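Local coordinates for protein C-type lectin domain family 4, member b1 (Mus musculus, PDB 6LKR) that is a calcium-binding C-type lectin receptor of the innate immune system that binds carbohydrates and probably recognises pathogen-derived phosphoglycolipids, at residues S24-W28 / C121-K126. Numbering follows the deposited sequence.
Sequences SSASW and CNLKQK
The loops leading into helix 28-37 (segment 24-28) and strand 126-132 (segment 121-126) run antiparallel, burying 402 Å². S25 and A26 are extended (phi/psi near -165/160), as is Q125 (-137/172), whereas C121 and N122 have turn-like angles (-63/-22 and -87/-18). The register is set by a single antiparallel bridge, the hydrogen-bonded pair A26-Q125 (CA to CA 5.5 Å): A26 N donates to Q125 O at 3.0 Å and Q125 N to A26 O at 2.9 Å. CA-H...O contacts flank it, S25 CA to Q125 O at 3.3 Å and K124 CA to A26 O at 3.4 Å. W28 N to C121 O (3.0 Å, 175° at the hydrogen) is a third, nearly linear backbone hydrogen bond. At the other end K126, chi1 m and chi4 m, brings NZ within 2.8 Å of S24 O, a hydrogen bond. Side-chain packing is light: S25 OG touches K124 CB at 3.5 Å, and W28 CB meets C121 CB at 4.3 Å. With chi1 t, the W28 indole leads inward, where NE1 hydrogen-bonds to I66 O. S27 N-caps helix 28-37 through OG to K30 N, and C121 is disulfide-bonded to C103. The pairing thus joins helix start to strand entry in the C-type lectin fold.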
ATOM      1  N   SER A  24     -22.561  15.938   6.258  1.00 50.26           N
ATOM      2  CA  SER A  24     -22.351  16.759   5.040  1.00 57.68           C
ATOM      3  C   SER A  24     -20.877  17.175   4.965  1.00 52.93           C
ATOM      4  O   SER A  24     -20.379  17.318   3.837  1.00 57.83           O
ATOM      5  CB  SER A  24     -23.281  17.952   5.017  1.00 59.77           C
ATOM      6  OG  SER A  24     -23.318  18.591   6.285  1.00 65.24           O
ATOM      7  N   SER A  25     -20.216  17.343   6.121  1.00 42.91           N
ATOM      8  CA  SER A  25     -18.769  17.676   6.219  0.52 38.40           C
ATOM      9  C   SER A  25     -18.272  17.427   7.647  1.00 44.78           C
ATOM     10  O   SER A  25     -19.103  17.392   8.559  1.00 43.98           O
ATOM     11  CB  SER A  25     -18.508  19.096   5.797  0.52 33.37           C
ATOM     12  OG  SER A  25     -18.986  20.001   6.778  0.52 33.72           O
ATOM     13  N   ALA A  26     -16.958  17.271   7.808  1.00 33.11           N
ATOM     14  CA  ALA A  26     -16.311  17.008   9.110  1.00 32.60           C
ATOM     15  C   ALA A  26     -14.812  17.277   8.998  1.00 32.26           C
ATOM     16  O   ALA A  26     -14.294  17.302   7.868  1.00 33.98           O
ATOM     17  CB  ALA A  26     -16.580  15.587   9.534  1.00 34.54           C
ATOM     18  N   SER A  27     -14.157  17.460  10.144  1.00 32.83           N
ATOM     19  CA  SER A  27     -12.687  17.585  10.283  1.00 31.20           C
ATOM     20  C   SER A  27     -12.016  16.321   9.740  1.00 31.07           C
ATOM     21  O   SER A  27     -12.703  15.299   9.565  1.00 30.79           O
ATOM     22  CB  SER A  27     -12.305  17.813  11.721  1.00 32.90           C
ATOM     23  OG  SER A  27     -12.432  16.604  12.458  1.00 32.67           O
ATOM     24  N   TRP A  28     -10.707  16.373   9.519  1.00 29.15           N
ATOM     25  CA  TRP A  28      -9.935  15.211   9.021  1.00 30.72           C
ATOM     26  C   TRP A  28     -10.050  14.065  10.037  1.00 30.45           C
ATOM     27  O   TRP A  28     -10.349  12.933   9.620  1.00 29.40           O
ATOM     28  CB  TRP A  28      -8.484  15.611   8.738  1.00 25.83           C
ATOM     29  CG  TRP A  28      -7.690  14.547   8.049  1.00 28.45           C
ATOM     30  CD1 TRP A  28      -7.518  14.379   6.703  1.00 25.83           C
ATOM     31  CD2 TRP A  28      -6.954  13.488   8.684  1.00 27.98           C
ATOM     32  NE1 TRP A  28      -6.726  13.288   6.462  1.00 29.36           N
ATOM     33  CE2 TRP A  28      -6.368  12.721   7.655  1.00 29.32           C
ATOM     34  CE3 TRP A  28      -6.728  13.123  10.015  1.00 29.85           C
ATOM     35  CZ2 TRP A  28      -5.567  11.613   7.924  1.00 31.12           C
ATOM     36  CZ3 TRP A  28      -5.946  12.021  10.278  1.00 33.19           C
ATOM     37  CH2 TRP A  28      -5.365  11.285   9.246  1.00 36.05           C
ATOM     38  N   CYS A 121      -6.247  20.676   9.155  1.00 26.82           N
ATOM     39  CA  CYS A 121      -6.944  19.441   9.577  1.00 29.75           C
ATOM     40  C   CYS A 121      -8.296  19.777  10.222  1.00 33.82           C
ATOM     41  O   CYS A 121      -9.182  18.906  10.210  1.00 32.56           O
ATOM     42  CB  CYS A 121      -6.045  18.659  10.518  1.00 37.58           C
ATOM     43  SG  CYS A 121      -4.531  18.103   9.691  1.00 37.25           S
ATOM     44  N   ASN A 122      -8.458  21.002  10.724  1.00 31.23           N
ATOM     45  CA  ASN A 122      -9.656  21.440  11.488  1.00 35.75           C
ATOM     46  C   ASN A 122     -10.754  21.945  10.551  1.00 35.10           C
ATOM     47  O   ASN A 122     -11.892  22.028  11.016  1.00 40.87           O
ATOM     48  CB  ASN A 122      -9.300  22.518  12.510  1.00 34.86           C
ATOM     49  CG  ASN A 122      -8.276  22.022  13.501  1.00 53.43           C
ATOM     50  OD1 ASN A 122      -8.410  20.920  14.029  1.00 56.72           O
ATOM     51  ND2 ASN A 122      -7.237  22.809  13.730  1.00 64.70           N
ATOM     52  N   LEU A 123     -10.438  22.290   9.301  1.00 31.34           N
ATOM     53  CA  LEU A 123     -11.461  22.707   8.307  1.00 32.90           C
ATOM     54  C   LEU A 123     -12.339  21.496   8.000  1.00 36.80           C
ATOM     55  O   LEU A 123     -11.805  20.373   7.956  1.00 39.49           O
ATOM     56  CB  LEU A 123     -10.794  23.242   7.040  1.00 37.68           C
ATOM     57  CG  LEU A 123      -9.992  24.532   7.208  1.00 48.95           C
ATOM     58  CD1 LEU A 123      -9.443  24.993   5.864  1.00 52.27           C
ATOM     59  CD2 LEU A 123     -10.835  25.630   7.849  1.00 50.54           C
ATOM     60  N   LYS A 124     -13.643  21.712   7.865  1.00 35.10           N
ATOM     61  CA  LYS A 124     -14.612  20.626   7.584  1.00 31.96           C
ATOM     62  C   LYS A 124     -14.666  20.427   6.071  1.00 31.04           C
ATOM     63  O   LYS A 124     -14.800  21.426   5.337  1.00 32.97           O
ATOM     64  CB  LYS A 124     -15.975  20.953   8.203  1.00 41.80           C
ATOM     65  CG  LYS A 124     -15.954  21.049   9.725  1.00 48.82           C
ATOM     66  CD  LYS A 124     -17.102  21.840  10.326  1.00 64.34           C
ATOM     67  CE  LYS A 124     -18.214  20.973  10.876  1.00 74.20           C
ATOM     68  NZ  LYS A 124     -18.846  21.598  12.063  1.00 78.72           N
ATOM     69  N   GLN A 125     -14.517  19.186   5.614  1.00 27.79           N
ATOM     70  CA  GLN A 125     -14.654  18.840   4.181  1.00 29.61           C
ATOM     71  C   GLN A 125     -15.463  17.551   4.074  1.00 31.10           C
ATOM     72  O   GLN A 125     -15.733  16.908   5.117  1.00 30.96           O
ATOM     73  CB  GLN A 125     -13.292  18.643   3.506  1.00 30.24           C
ATOM     74  CG  GLN A 125     -12.261  19.728   3.803  1.00 34.24           C
ATOM     75  CD  GLN A 125     -12.558  21.061   3.156  1.00 46.10           C
ATOM     76  OE1 GLN A 125     -13.396  21.178   2.272  1.00 43.23           O
ATOM     77  NE2 GLN A 125     -11.885  22.101   3.620  1.00 52.86           N
ATOM     78  N   LYS A 126     -15.811  17.183   2.849  1.00 28.24           N
ATOM     79  CA  LYS A 126     -16.340  15.838   2.525  0.59 29.50           C
ATOM     80  C   LYS A 126     -15.171  14.853   2.642  1.00 26.85           C
ATOM     81  O   LYS A 126     -14.061  15.286   2.993  1.00 25.95           O
ATOM     82  CB  LYS A 126     -16.999  15.881   1.143  0.59 30.03           C
ATOM     83  CG  LYS A 126     -18.062  16.966   1.000  0.59 31.25           C
ATOM     84  CD  LYS A 126     -19.086  16.696  -0.084  0.59 35.95           C
ATOM     85  CE  LYS A 126     -20.285  17.621  -0.011  0.59 38.91           C
ATOM     86  NZ  LYS A 126     -21.128  17.332   1.173  0.59 44.74           N
TER